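Local coordinates for protein glutamine synthetase (Streptomyces coelicolor, PDB 4BAX) that belongs to the glutamine synthetase family, combining a beta-grasp domain with a larger catalytic domain, and forms an assembly of ten chains, at residues H158-C162 with A200-L204; V193-W198 with D322-T327; G228-H232 with N318-D322. All coordinates share one frame. Numbering follows the deposited sequence.

Interaction 1 of 3, residues H158-C162 with A200-L204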
ATOM      1  N   HIS A 158     -32.503  -0.341   1.652  1.00 25.67           N
ATOM      2  CA  HIS A 158     -33.352  -0.085   2.801  1.00 25.26           C
ATOM      3  C   HIS A 158     -34.809   0.248   2.425  1.00 25.75           C
ATOM      4  O   HIS A 158     -35.762  -0.268   3.042  1.00 25.77           O
ATOM      5  CB  HIS A 158     -32.749   1.021   3.629  1.00 24.49           C
ATOM      6  CG  HIS A 158     -33.641   1.518   4.718  1.00 23.55           C
ATOM      7  ND1 HIS A 158     -34.269   2.744   4.663  1.00 23.06           N
ATOM      8  CD2 HIS A 158     -34.010   0.952   5.890  1.00 23.39           C
ATOM      9  CE1 HIS A 158     -34.977   2.918   5.762  1.00 23.21           C
ATOM     10  NE2 HIS A 158     -34.837   1.846   6.524  1.00 23.53           N
ATOM     11  N   LEU A 159     -34.991   1.074   1.396  1.00 25.90           N
ATOM     12  CA  LEU A 159     -36.349   1.419   0.983  1.00 26.06           C
ATOM     13  C   LEU A 159     -37.104   0.178   0.484  1.00 26.95           C
ATOM     14  O   LEU A 159     -38.263  -0.052   0.871  1.00 27.40           O
ATOM     15  CB  LEU A 159     -36.341   2.535  -0.062  1.00 25.09           C
ATOM     16  CG  LEU A 159     -37.655   2.806  -0.785  1.00 24.31           C
ATOM     17  CD1 LEU A 159     -38.655   3.470   0.152  1.00 24.10           C
ATOM     18  CD2 LEU A 159     -37.403   3.668  -1.998  1.00 23.76           C
ATOM     19  N   GLU A 160     -36.443  -0.620  -0.356  1.00 26.72           N
ATOM     20  CA  GLU A 160     -37.039  -1.857  -0.852  1.00 26.60           C
ATOM     21  C   GLU A 160     -37.310  -2.815   0.315  1.00 25.48           C
ATOM     22  O   GLU A 160     -38.359  -3.445   0.388  1.00 24.78           O
ATOM     23  CB  GLU A 160     -36.141  -2.508  -1.910  1.00 27.48           C
ATOM     24  CG  GLU A 160     -36.707  -3.795  -2.545  1.00 28.11           C
ATOM     25  CD  GLU A 160     -38.012  -3.553  -3.350  1.00 66.78           C
ATOM     26  OE1 GLU A 160     -38.489  -2.398  -3.433  1.00 66.59           O
ATOM     27  OE2 GLU A 160     -38.577  -4.523  -3.905  1.00 67.06           O
ATOM     28  N   ASN A 161     -36.395  -2.841   1.281  1.00 25.73           N
ATOM     29  CA  ASN A 161     -36.574  -3.670   2.459  1.00 26.31           C
ATOM     30  C   ASN A 161     -37.772  -3.231   3.312  1.00 26.45           C
ATOM     31  O   ASN A 161     -38.532  -4.084   3.782  1.00 26.99           O
ATOM     32  CB  ASN A 161     -35.292  -3.672   3.291  1.00 26.62           C
ATOM     33  CG  ASN A 161     -34.267  -4.664   2.763  1.00 27.10           C
ATOM     34  OD1 ASN A 161     -34.613  -5.572   2.010  1.00 27.21           O
ATOM     35  ND2 ASN A 161     -33.004  -4.501   3.157  1.00 27.08           N
ATOM     36  N   CYS A 162     -37.957  -1.923   3.486  1.00 25.90           N
ATOM     37  CA  CYS A 162     -39.082  -1.381   4.260  1.00 25.51           C
ATOM     38  C   CYS A 162     -40.437  -1.729   3.589  1.00 30.21           C
ATOM     39  O   CYS A 162     -41.425  -2.091   4.258  1.00 30.09           O
ATOM     40  CB  CYS A 162     -38.938   0.137   4.421  1.00 25.06           C
ATOM     41  SG  CYS A 162     -37.647   0.650   5.651  1.00 25.40           S
ATOM     42  N   ALA A 200     -38.180   0.339  10.984  1.00 25.26           N
ATOM     43  CA  ALA A 200     -37.505   0.938   9.856  1.00 24.69           C
ATOM     44  C   ALA A 200     -36.065   1.385  10.226  1.00 24.66           C
ATOM     45  O   ALA A 200     -35.137   1.243   9.412  1.00 23.98           O
ATOM     46  CB  ALA A 200     -38.335   2.105   9.277  1.00 23.98           C
ATOM     47  N   ARG A 201     -35.881   1.891  11.451  1.00 24.45           N
ATOM     48  CA  ARG A 201     -34.543   2.222  11.950  1.00 24.27           C
ATOM     49  C   ARG A 201     -33.716   0.951  12.041  1.00 24.81           C
ATOM     50  O   ARG A 201     -32.552   0.897  11.617  1.00 25.86           O
ATOM     51  CB  ARG A 201     -34.597   2.885  13.330  1.00 24.00           C
ATOM     52  CG  ARG A 201     -34.886   4.388  13.309  1.00 23.83           C
ATOM     53  CD  ARG A 201     -35.596   4.822  14.611  1.00 23.89           C
ATOM     54  NE  ARG A 201     -35.772   6.273  14.706  1.00 23.72           N
ATOM     55  CZ  ARG A 201     -35.691   6.993  15.830  1.00 23.13           C
ATOM     56  NH1 ARG A 201     -35.443   6.411  17.006  1.00 22.94           N
ATOM     57  NH2 ARG A 201     -35.872   8.315  15.778  1.00 22.58           N
ATOM     58  N   TRP A 202     -34.325  -0.081  12.599  1.00 24.05           N
ATOM     59  CA  TRP A 202     -33.609  -1.322  12.770  1.00 24.19           C
ATOM     60  C   TRP A 202     -33.192  -1.834  11.388  1.00 24.33           C
ATOM     61  O   TRP A 202     -32.072  -2.330  11.216  1.00 24.60           O
ATOM     62  CB  TRP A 202     -34.450  -2.360  13.541  1.00 24.50           C
ATOM     63  CG  TRP A 202     -33.691  -3.634  13.792  1.00 25.07           C
ATOM     64  CD1 TRP A 202     -32.908  -3.913  14.886  1.00 25.18           C
ATOM     65  CD2 TRP A 202     -33.616  -4.797  12.938  1.00 25.15           C
ATOM     66  NE1 TRP A 202     -32.349  -5.173  14.759  1.00 25.42           N
ATOM     67  CE2 TRP A 202     -32.775  -5.736  13.580  1.00 25.35           C
ATOM     68  CE3 TRP A 202     -34.168  -5.129  11.696  1.00 25.13           C
ATOM     69  CZ2 TRP A 202     -32.490  -6.986  13.028  1.00 25.27           C
ATOM     70  CZ3 TRP A 202     -33.878  -6.366  11.155  1.00 25.38           C
ATOM     71  CH2 TRP A 202     -33.049  -7.280  11.822  1.00 25.29           C
ATOM     72  N   LEU A 203     -34.074  -1.681  10.402  1.00 24.10           N
ATOM     73  CA  LEU A 203     -33.780  -2.108   9.041  1.00 23.56           C
ATOM     74  C   LEU A 203     -32.647  -1.288   8.397  1.00 23.25           C
ATOM     75  O   LEU A 203     -31.874  -1.823   7.578  1.00 23.28           O
ATOM     76  CB  LEU A 203     -35.040  -2.045   8.190  1.00 23.36           C
ATOM     77  CG  LEU A 203     -36.034  -3.196   8.362  1.00 23.16           C
ATOM     78  CD1 LEU A 203     -37.335  -2.868   7.626  1.00 23.64           C
ATOM     79  CD2 LEU A 203     -35.461  -4.509   7.849  1.00 22.60           C
ATOM     80  N   LEU A 204     -32.548  -0.000   8.735  1.00 22.63           N
ATOM     81  CA  LEU A 204     -31.478   0.830   8.173  1.00 22.60           C
ATOM     82  C   LEU A 204     -30.088   0.400   8.654  1.00 22.50           C
ATOM     83  O   LEU A 204     -29.197   0.113   7.840  1.00 21.49           O
ATOM     84  CB  LEU A 204     -31.727   2.308   8.482  1.00 22.75           C
ATOM     85  CG  LEU A 204     -30.608   3.245   7.974  1.00 22.78           C
ATOM     86  CD1 LEU A 204     -30.515   3.366   6.430  1.00 11.26           C
ATOM     87  CD2 LEU A 204     -30.746   4.623   8.628  1.00 22.26           C
TER
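Two helices running roughly antiparallel can be linked by one side chain reaching the other's backbone, and this pair from the catalytic domain shows how. The segments 158-162 and 200-204, on helices 152-164 and 190-210, have axes whose N-to-C directions are 140° apart and which come within 9.7 Å at closest approach; H158 lies beside L204 and C162 beside A200.

The polar part is a single hydrogen bond. The H158 side chain, chi1 in the t well, crosses the gap so that NE2 donates to A200 O at 3.0 Å. The same carbonyl accepts the helical bond from L204 N, also 3.0 Å from A200 O, so it serves both its own helix and the imidazole.

The ring is used on its face as well as its edge. L204 CB sits over it, 4.0 Å from the H158 ring centroid, in a CH-pi contact, while F183 adds a second aromatic ring from outside the pair.

Apolar contacts finish the interface: C162 SG touches both A200 CB and L203 CD1 at 4.0 Å. N161 directs its amide to T207, further along helix 190-210.

On the far side of that helix W202 packs against strands 3-11 and 20-28 of the beta-grasp sheet. Chemically, the imidazole-to-carbonyl bond adds a directional link, consistent with a defined register between the helices, in a largely buried interface whose remaining direct contacts are mainly apolar.

Interaction 2 of 3, residues V193-W198 with D322-T327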
ATOM      1  N   VAL A 193     -47.383   4.252  13.753  1.00 34.87           N
ATOM      2  CA  VAL A 193     -46.273   5.024  13.213  1.00 34.64           C
ATOM      3  C   VAL A 193     -44.966   4.830  13.976  1.00 34.28           C
ATOM      4  O   VAL A 193     -43.888   4.743  13.371  1.00 33.95           O
ATOM      5  CB  VAL A 193     -46.621   6.529  13.076  1.00 29.81           C
ATOM      6  CG1 VAL A 193     -46.459   7.280  14.405  1.00 29.31           C
ATOM      7  CG2 VAL A 193     -45.804   7.162  11.951  1.00 29.79           C
ATOM      8  N   SER A 194     -45.090   4.710  15.297  1.00 33.92           N
ATOM      9  CA  SER A 194     -43.958   4.561  16.192  1.00 32.61           C
ATOM     10  C   SER A 194     -43.321   3.202  16.050  1.00 32.49           C
ATOM     11  O   SER A 194     -42.087   3.082  16.003  1.00 32.46           O
ATOM     12  CB  SER A 194     -44.406   4.781  17.642  1.00 31.77           C
ATOM     13  OG  SER A 194     -44.677   6.138  17.946  1.00 31.26           O
ATOM     14  N   ASP A 195     -44.173   2.187  15.950  1.00 32.25           N
ATOM     15  CA  ASP A 195     -43.733   0.813  15.789  1.00 31.86           C
ATOM     16  C   ASP A 195     -43.004   0.650  14.462  1.00 31.61           C
ATOM     17  O   ASP A 195     -41.928   0.037  14.424  1.00 32.08           O
ATOM     18  CB  ASP A 195     -44.918  -0.155  15.856  1.00 32.02           C
ATOM     19  CG  ASP A 195     -45.457  -0.320  17.276  1.00 32.68           C
ATOM     20  OD1 ASP A 195     -44.719  -0.010  18.241  1.00 32.71           O
ATOM     21  OD2 ASP A 195     -46.624  -0.750  17.439  1.00 33.17           O
ATOM     22  N   GLN A 196     -43.564   1.212  13.384  1.00 30.71           N
ATOM     23  CA  GLN A 196     -42.971   1.046  12.046  1.00 29.62           C
ATOM     24  C   GLN A 196     -41.615   1.760  11.919  1.00 28.88           C
ATOM     25  O   GLN A 196     -40.667   1.204  11.361  1.00 28.87           O
ATOM     26  CB  GLN A 196     -43.942   1.520  10.944  1.00 29.37           C
ATOM     27  CG  GLN A 196     -45.248   0.717  10.814  1.00 29.91           C
ATOM     28  CD  GLN A 196     -45.969   0.903   9.465  1.00 30.33           C
ATOM     29  OE1 GLN A 196     -45.426   1.504   8.537  1.00 30.55           O
ATOM     30  NE2 GLN A 196     -47.187   0.353   9.350  1.00 30.27           N
ATOM     31  N   LEU A 197     -41.513   2.943  12.524  1.00 28.16           N
ATOM     32  CA  LEU A 197     -40.285   3.738  12.514  1.00 27.52           C
ATOM     33  C   LEU A 197     -39.119   3.027  13.225  1.00 27.84           C
ATOM     34  O   LEU A 197     -37.957   3.062  12.746  1.00 27.40           O
ATOM     35  CB  LEU A 197     -40.536   5.118  13.142  1.00 26.70           C
ATOM     36  CG  LEU A 197     -39.307   6.037  13.230  1.00 25.87           C
ATOM     37  CD1 LEU A 197     -38.633   6.187  11.862  1.00 25.28           C
ATOM     38  CD2 LEU A 197     -39.654   7.419  13.786  1.00 25.54           C
ATOM     39  N   TRP A 198     -39.428   2.383  14.357  1.00 27.84           N
ATOM     40  CA  TRP A 198     -38.409   1.635  15.089  1.00 27.42           C
ATOM     41  C   TRP A 198     -37.897   0.476  14.255  1.00 26.81           C
ATOM     42  O   TRP A 198     -36.684   0.225  14.167  1.00 26.97           O
ATOM     43  CB  TRP A 198     -38.947   1.120  16.433  1.00 27.04           C
ATOM     44  CG  TRP A 198     -38.722   2.089  17.547  1.00 26.56           C
ATOM     45  CD1 TRP A 198     -39.678   2.666  18.362  1.00 26.50           C
ATOM     46  CD2 TRP A 198     -37.476   2.658  17.931  1.00 26.22           C
ATOM     47  NE1 TRP A 198     -39.080   3.530  19.259  1.00 26.16           N
ATOM     48  CE2 TRP A 198     -37.730   3.547  19.011  1.00 26.20           C
ATOM     49  CE3 TRP A 198     -36.157   2.494  17.484  1.00 25.95           C
ATOM     50  CZ2 TRP A 198     -36.704   4.266  19.645  1.00 26.05           C
ATOM     51  CZ3 TRP A 198     -35.142   3.214  18.112  1.00 25.58           C
ATOM     52  CH2 TRP A 198     -35.423   4.082  19.181  1.00 25.76           C
ATOM     53  N   ASP A 322     -37.169   9.458  20.394  1.00 30.70           N
ATOM     54  CA  ASP A 322     -37.997   8.261  20.512  1.00 31.36           C
ATOM     55  C   ASP A 322     -39.383   8.624  19.977  1.00 31.50           C
ATOM     56  O   ASP A 322     -40.042   9.522  20.517  1.00 32.16           O
ATOM     57  CB  ASP A 322     -38.096   7.841  21.986  1.00 31.76           C
ATOM     58  CG  ASP A 322     -38.798   6.488  22.186  1.00 31.91           C
ATOM     59  OD1 ASP A 322     -39.563   6.046  21.296  1.00 32.37           O
ATOM     60  OD2 ASP A 322     -38.582   5.863  23.248  1.00 31.39           O
ATOM     61  N   PRO A 323     -39.847   7.909  18.938  1.00 30.79           N
ATOM     62  CA  PRO A 323     -41.179   8.163  18.355  1.00 30.17           C
ATOM     63  C   PRO A 323     -42.315   7.989  19.368  1.00 29.39           C
ATOM     64  O   PRO A 323     -43.267   8.784  19.346  1.00 29.12           O
ATOM     65  CB  PRO A 323     -41.284   7.135  17.209  1.00 30.27           C
ATOM     66  CG  PRO A 323     -40.197   6.124  17.477  1.00 30.52           C
ATOM     67  CD  PRO A 323     -39.099   6.877  18.199  1.00 30.57           C
ATOM     68  N   TYR A 324     -42.163   7.043  20.296  1.00 28.80           N
ATOM     69  CA  TYR A 324     -43.171   6.805  21.323  1.00 28.84           C
ATOM     70  C   TYR A 324     -43.385   8.055  22.169  1.00 28.54           C
ATOM     71  O   TYR A 324     -44.517   8.369  22.578  1.00 28.36           O
ATOM     72  CB  TYR A 324     -42.751   5.639  22.243  1.00 28.88           C
ATOM     73  CG  TYR A 324     -42.756   4.262  21.595  1.00 28.98           C
ATOM     74  CD1 TYR A 324     -43.828   3.833  20.827  1.00 29.04           C
ATOM     75  CD2 TYR A 324     -41.646   3.418  21.699  1.00 28.88           C
ATOM     76  CE1 TYR A 324     -43.816   2.590  20.208  1.00 28.98           C
ATOM     77  CE2 TYR A 324     -41.630   2.169  21.083  1.00 28.86           C
ATOM     78  CZ  TYR A 324     -42.722   1.763  20.342  1.00 29.05           C
ATOM     79  OH  TYR A 324     -42.725   0.533  19.728  1.00 29.15           O
ATOM     80  N   VAL A 325     -42.282   8.746  22.440  1.00 28.08           N
ATOM     81  CA  VAL A 325     -42.299   9.964  23.235  1.00 28.08           C
ATOM     82  C   VAL A 325     -42.857  11.211  22.518  1.00 28.18           C
ATOM     83  O   VAL A 325     -43.770  11.867  23.027  1.00 28.50           O
ATOM     84  CB  VAL A 325     -40.887  10.236  23.828  1.00 20.67           C
ATOM     85  CG1 VAL A 325     -40.859  11.531  24.626  1.00 20.50           C
ATOM     86  CG2 VAL A 325     -40.449   9.042  24.686  1.00 20.52           C
ATOM     87  N   VAL A 326     -42.351  11.511  21.324  1.00 27.97           N
ATOM     88  CA  VAL A 326     -42.805  12.698  20.600  1.00 27.73           C
ATOM     89  C   VAL A 326     -44.289  12.589  20.256  1.00 27.88           C
ATOM     90  O   VAL A 326     -45.042  13.561  20.398  1.00 27.81           O
ATOM     91  CB  VAL A 326     -41.925  13.028  19.362  1.00 19.59           C
ATOM     92  CG1 VAL A 326     -41.872  11.853  18.353  1.00 19.68           C
ATOM     93  CG2 VAL A 326     -42.378  14.317  18.716  1.00 19.29           C
ATOM     94  N   THR A 327     -44.717  11.387  19.875  1.00 28.63           N
ATOM     95  CA  THR A 327     -46.131  11.164  19.577  1.00 29.69           C
ATOM     96  C   THR A 327     -46.990  11.333  20.846  1.00 30.36           C
ATOM     97  O   THR A 327     -48.021  12.022  20.809  1.00 31.10           O
ATOM     98  CB  THR A 327     -46.404   9.752  18.941  1.00 32.59           C
ATOM     99  OG1 THR A 327     -45.830   8.712  19.747  1.00 32.63           O
ATOM    100  CG2 THR A 327     -45.889   9.658  17.501  1.00 32.47           C
TER
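Side-chain rotamers shape how a helix start docks, and the junction of helix 190-210 with the N terminus of helix 323-341 is a clear case. The local axes come within 9.3 Å at 151°, and the backbones are nearest at S194 and P323, whose CA atoms are 5.0 Å apart. V193 and L197 also pack on strand 110-121 of the large mixed sheet, and Y324 on helix 94-103.

With chi1 at -90° the W198 indole lies over P323, whose CG sits above one ring face 3.3 Å from W198 NE1, and its edge carries NE1 to D322 OD1 in a 3.3 Å hydrogen bond. D322, chi1 t, is the N-cap: its OD1 also accepts from Y324 N at 3.0 Å, while its other oxygen binds T93. L197 brings CD2 to 3.8 Å from P323 CB.

Y324, chi1 m, slants past W198, with W198 CD1 3.4 Å from Y324 CE2, and extends to D195. The CA-to-CB bond of D195 points away from the second helix, yet the m rotamer curls its carboxylate back, and Y324 OH donates to D195 OD1 over just 2.5 Å; D195 OD2 forms a salt bridge with R94. S194, also m, hydrogen-bonds P190 O through OG and sets CB 3.4 Å from Y324 CD1. T327 takes the p rotamer, so that OG1 donates to P323 O at 2.6 Å while CG2 meets V193 CG1 at 3.9 Å.

The chemistry thus couples the N-cap of one helix to its packing against the other: one buried aspartate oxygen serves both.

Interaction 3 of 3, residues G228-H232 with N318-D322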
ATOM      1  N   GLY A 228     -27.899  19.759  10.465  1.00 31.82           N
ATOM      2  CA  GLY A 228     -28.315  18.817  11.485  1.00 30.57           C
ATOM      3  C   GLY A 228     -29.290  17.775  10.953  1.00 29.48           C
ATOM      4  O   GLY A 228     -29.843  17.916   9.854  1.00 29.51           O
ATOM      5  N   ALA A 229     -29.461  16.698  11.713  1.00 28.24           N
ATOM      6  CA  ALA A 229     -30.412  15.663  11.342  1.00 26.65           C
ATOM      7  C   ALA A 229     -31.647  15.740  12.239  1.00 25.88           C
ATOM      8  O   ALA A 229     -31.541  15.621  13.470  1.00 26.41           O
ATOM      9  CB  ALA A 229     -29.748  14.271  11.400  1.00 25.60           C
ATOM     10  N   GLY A 230     -32.812  15.971  11.637  1.00 24.38           N
ATOM     11  CA  GLY A 230     -34.041  16.030  12.415  1.00 23.58           C
ATOM     12  C   GLY A 230     -35.023  14.884  12.188  1.00 22.41           C
ATOM     13  O   GLY A 230     -34.772  14.003  11.357  1.00 20.90           O
ATOM     14  N   ALA A 231     -36.127  14.908  12.944  1.00 23.25           N
ATOM     15  CA  ALA A 231     -37.291  14.043  12.709  1.00 24.82           C
ATOM     16  C   ALA A 231     -38.568  14.885  12.753  1.00 27.58           C
ATOM     17  O   ALA A 231     -39.259  14.909  13.785  1.00 27.83           O
ATOM     18  CB  ALA A 231     -37.362  12.896  13.745  1.00 23.88           C
ATOM     19  N   HIS A 232     -38.823  15.650  11.686  1.00 29.92           N
ATOM     20  CA  HIS A 232     -39.995  16.524  11.618  1.00 32.45           C
ATOM     21  C   HIS A 232     -41.244  15.672  11.727  1.00 34.65           C
ATOM     22  O   HIS A 232     -41.357  14.632  11.059  1.00 35.28           O
ATOM     23  CB  HIS A 232     -40.033  17.315  10.313  1.00 33.13           C
ATOM     24  CG  HIS A 232     -39.001  18.397  10.228  1.00 33.88           C
ATOM     25  ND1 HIS A 232     -38.079  18.621  11.231  1.00 34.66           N
ATOM     26  CD2 HIS A 232     -38.766  19.338   9.283  1.00 34.10           C
ATOM     27  CE1 HIS A 232     -37.308  19.642  10.897  1.00 34.75           C
ATOM     28  NE2 HIS A 232     -37.707  20.097   9.722  1.00 34.52           N
ATOM     29  N   ASN A 318     -35.409  15.973  17.196  1.00 26.21           N
ATOM     30  CA  ASN A 318     -34.148  15.488  16.645  1.00 26.35           C
ATOM     31  C   ASN A 318     -34.336  14.181  15.912  1.00 25.89           C
ATOM     32  O   ASN A 318     -35.324  13.489  16.146  1.00 25.29           O
ATOM     33  CB  ASN A 318     -33.169  15.230  17.769  1.00 27.03           C
ATOM     34  CG  ASN A 318     -32.471  16.474  18.237  1.00 27.86           C
ATOM     35  OD1 ASN A 318     -32.761  17.603  17.782  1.00 28.45           O
ATOM     36  ND2 ASN A 318     -31.526  16.282  19.153  1.00 27.75           N
ATOM     37  N   ALA A 319     -33.371  13.829  15.059  1.00 26.20           N
ATOM     38  CA  ALA A 319     -33.379  12.532  14.381  1.00 26.32           C
ATOM     39  C   ALA A 319     -33.276  11.388  15.391  1.00 27.42           C
ATOM     40  O   ALA A 319     -33.680  10.261  15.082  1.00 27.28           O
ATOM     41  CB  ALA A 319     -32.252  12.444  13.366  1.00 25.50           C
ATOM     42  N   ASN A 320     -32.745  11.672  16.588  1.00 28.37           N
ATOM     43  CA  ASN A 320     -32.613  10.635  17.617  1.00 28.99           C
ATOM     44  C   ASN A 320     -33.762  10.626  18.632  1.00 29.53           C
ATOM     45  O   ASN A 320     -33.639  10.024  19.696  1.00 30.15           O
ATOM     46  CB  ASN A 320     -31.242  10.701  18.318  1.00 29.08           C
ATOM     47  CG  ASN A 320     -31.068  11.971  19.137  1.00 29.39           C
ATOM     48  OD1 ASN A 320     -31.899  12.886  19.079  1.00 29.74           O
ATOM     49  ND2 ASN A 320     -29.960  12.053  19.874  1.00 29.04           N
ATOM     50  N   VAL A 321     -34.869  11.292  18.320  1.00 29.63           N
ATOM     51  CA  VAL A 321     -36.033  11.249  19.208  1.00 29.74           C
ATOM     52  C   VAL A 321     -36.656   9.853  19.234  1.00 29.90           C
ATOM     53  O   VAL A 321     -36.630   9.127  18.243  1.00 29.65           O
ATOM     54  CB  VAL A 321     -37.100  12.284  18.786  1.00 29.81           C
ATOM     55  CG1 VAL A 321     -37.774  11.898  17.459  1.00 29.59           C
ATOM     56  CG2 VAL A 321     -38.120  12.495  19.915  1.00 30.05           C
ATOM     57  N   ASP A 322     -37.169   9.458  20.394  1.00 30.70           N
ATOM     58  CA  ASP A 322     -37.997   8.261  20.512  1.00 31.36           C
ATOM     59  C   ASP A 322     -39.383   8.624  19.977  1.00 31.50           C
ATOM     60  O   ASP A 322     -40.042   9.522  20.517  1.00 32.16           O
ATOM     61  CB  ASP A 322     -38.096   7.841  21.986  1.00 31.76           C
ATOM     62  CG  ASP A 322     -38.798   6.488  22.186  1.00 31.91           C
ATOM     63  OD1 ASP A 322     -39.563   6.046  21.296  1.00 32.37           O
ATOM     64  OD2 ASP A 322     -38.582   5.863  23.248  1.00 31.39           O
TER
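A single beta bridge leading straight into a type I turn is an economical way to bring a chain off a sheet and toward a helix. Here the bridge pairs G230 with N318, close to where strands 231-236 and 312-314 run antiparallel in the catalytic domain's sheet, and the turn spans N318 to V321.

Along the first segment, A229 is the earliest residue to engage. Its carbonyl takes the hydrogen bond of the contact, A319 N to A229 O at 3.0 Å, and its methyl lies on that of A319, CB to CB at 3.7 Å. G230 carries the bridge to N318, with G230 C 3.5 Å from A319 N; its own amide bonds the E116 carboxylate, and it is also backbone-bonded to E116. A231 then points its methyl toward the turn, CB lying 3.2 Å from N318 O, and its backbone pairs with P317. H232 continues the pairing with strand 110-121 through the backbone of E114.

On the turn side, R274 holds the N318 side chain and Q115 reaches A319 O. The turn closes with V321 N on N318 O at 3.1 Å, and V321 faces the strand, placing CG1 3.9 Å from A231 CB.

Read from the N terminus, the chain first closes a loop at interaction 1, where helix 190-210 returns to helix 152-164 after an excursion through strands 169-174 and 180-188. Interaction 2 opens within that loop, at 193-198, and closes only at 322-327, so the two cross and share helix 190-210. Interaction 3 opens at 228-232, after interaction 1 is complete, and closes at 318-322, inside the long span of interaction 2; both include D322. R201 connects all three: its NH2 probably hydrogen-bonds V321 O at 2.7 Å, and its NH1 packs 3.9 Å from P323 CD. Helix 190-210 thus joins helix 152-164, the turn that follows strand 312-314 and the C-terminal helix 323-341.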